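Local coordinates for protein Phenylalanine/tyrosine ammonia-lyase (Rhodosporidium toruloides, PDB 1Y2M) that catalyses the non-oxidative deamination of L-phenylalanine and L-tyrosine to trans-cinnamic acid and p-coumaric acid, releasing ammonium, at residues 413-416 and 417-420. Residues are numbered along the deposited sequence; the frame is centred on the assembly and turned at random.
Sequences FQAA and AVAN
Residues 413-420 carry the chain from a loop into the first turn of helix 416-443, with Ala415 at the N-cap position. Ala415 O accepts a hydrogen bond from Ala419 N at 3.0 Å, nearly straight (161° at the hydrogen) and in the carbonyl plane. Val418 N also reaches Ala415 O at 3.1 Å, but its bond is bent and weak. One residue on, Asn420 N donates to Ala416 O at 2.8 Å, tilted 20° from the carbonyl plane. The alanine cap has no side-chain acceptor for the first helical amides. A water takes part instead: it accepts from Ala417 N at 2.9 Å and donates to Gln414 O at 3.1 Å.

Apolar contact is slight. Val418 CG2 lies 4.2 Å from Ala415 CB. With CG1 anti to the backbone N (chi1 178°), CG2 sits beside that N, on the side of the cap. Ser275 of helix 273-303 and Ala506 of helix 506-560 touch both side chains. The Gln414 side chain touches Ala211 of the Ala-Gly imidazolinone cross-link, which puts this helix start beside the catalytic group.

Two backbone carbonyls and one water thus satisfy the amides of Ala417, Ala419 and Asn420 at a largely buried helix start. Gln414 O bonds Arg320, Gln414 NE2 bonds Thr367 and Asn420 ND2 bonds Asp378, all three on the second subunit, so this start lies at a subunit interface of the homotetramer.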
ATOM      1  N   PHE B 413       2.669  27.227   5.177  1.00  5.51           N
ATOM      2  CA  PHE B 413       1.980  26.302   6.043  1.00  8.02           C
ATOM      3  C   PHE B 413       1.808  24.893   5.428  1.00  8.17           C
ATOM      4  O   PHE B 413       1.277  24.015   6.083  1.00  7.56           O
ATOM      5  CB  PHE B 413       0.615  26.895   6.357  1.00  7.21           C
ATOM      6  CG  PHE B 413      -0.107  27.396   5.121  1.00  7.07           C
ATOM      7  CD1 PHE B 413      -0.626  26.527   4.160  1.00  7.13           C
ATOM      8  CD2 PHE B 413      -0.188  28.736   4.857  1.00 11.13           C
ATOM      9  CE1 PHE B 413      -1.259  26.978   3.035  1.00  9.76           C
ATOM     10  CE2 PHE B 413      -0.813  29.185   3.728  1.00 12.53           C
ATOM     11  CZ  PHE B 413      -1.343  28.314   2.814  1.00 10.32           C
ATOM     12  N   GLN B 414       2.199  24.716   4.147  1.00  6.47           N
ATOM     13  CA  GLN B 414       2.042  23.441   3.477  1.00  7.16           C
ATOM     14  C   GLN B 414       3.185  22.539   3.932  1.00  9.13           C
ATOM     15  O   GLN B 414       4.312  22.647   3.407  1.00 11.30           O
ATOM     16  CB  GLN B 414       2.052  23.667   1.965  1.00  7.82           C
ATOM     17  CG  GLN B 414       1.887  22.450   1.100  1.00  6.40           C
ATOM     18  CD  GLN B 414       0.491  21.873   1.208  1.00  8.41           C
ATOM     19  OE1 GLN B 414       0.211  21.075   2.095  1.00 10.16           O
ATOM     20  NE2 GLN B 414      -0.377  22.256   0.277  1.00  8.24           N
ATOM     21  N   ALA B 415       2.856  21.614   4.799  1.00  8.40           N
ATOM     22  CA  ALA B 415       3.896  20.882   5.573  1.00  7.34           C
ATOM     23  C   ALA B 415       4.463  19.683   4.785  1.00 10.25           C
ATOM     24  O   ALA B 415       4.720  18.635   5.398  1.00  8.82           O
ATOM     25  CB  ALA B 415       3.407  20.437   6.938  1.00  9.97           C
ATOM     26  N   ALA B 416       4.643  19.820   3.467  1.00  8.96           N
ATOM     27  CA  ALA B 416       5.158  18.726   2.625  1.00  8.05           C
ATOM     28  C   ALA B 416       6.578  18.360   3.017  1.00  7.40           C
ATOM     29  O   ALA B 416       6.940  17.188   3.056  1.00  9.86           O
ATOM     30  CB  ALA B 416       5.050  19.065   1.179  1.00  8.11           C
ATOM     31  N   ALA B 417       7.361  19.327   3.447  1.00  8.65           N
ATOM     32  CA  ALA B 417       8.748  19.009   3.868  1.00  7.97           C
ATOM     33  C   ALA B 417       8.676  18.051   5.057  1.00  9.79           C
ATOM     34  O   ALA B 417       9.436  17.067   5.095  1.00  9.99           O
ATOM     35  CB  ALA B 417       9.455  20.250   4.253  1.00 12.71           C
ATOM     36  N   VAL B 418       7.715  18.266   5.963  1.00  9.12           N
ATOM     37  CA  VAL B 418       7.591  17.418   7.171  1.00  9.66           C
ATOM     38  C   VAL B 418       7.069  16.045   6.772  1.00  8.07           C
ATOM     39  O   VAL B 418       7.582  15.014   7.242  1.00  9.86           O
ATOM     40  CB  VAL B 418       6.651  18.013   8.243  1.00 10.21           C
ATOM     41  CG1 VAL B 418       6.536  17.071   9.415  1.00  9.08           C
ATOM     42  CG2 VAL B 418       7.114  19.400   8.658  1.00 11.08           C
ATOM     43  N   ALA B 419       6.030  16.021   5.910  1.00  8.36           N
ATOM     44  CA  ALA B 419       5.424  14.753   5.527  1.00  9.83           C
ATOM     45  C   ALA B 419       6.493  13.911   4.839  1.00 10.28           C
ATOM     46  O   ALA B 419       6.597  12.686   5.115  1.00  9.26           O
ATOM     47  CB  ALA B 419       4.306  14.996   4.593  1.00 10.85           C
ATOM     48  N   ASN B 420       7.306  14.569   4.009  1.00 10.66           N
ATOM     49  CA  ASN B 420       8.409  13.895   3.299  1.00 11.33           C
ATOM     50  C   ASN B 420       9.320  13.141   4.238  1.00  8.84           C
ATOM     51  O   ASN B 420       9.640  11.966   4.016  1.00 11.12           O
ATOM     52  CB  ASN B 420       9.211  14.954   2.496  1.00 13.85           C
ATOM     53  CG  ASN B 420      10.507  14.402   1.793  1.00 17.16           C
ATOM     54  OD1 ASN B 420      11.631  14.559   2.332  1.00 24.06           O
ATOM     55  ND2 ASN B 420      10.360  13.873   0.572  1.00 17.27           N
TER
HETATM   56  O   HOH W   1       7.154  22.018   2.272  1.00  9.58           O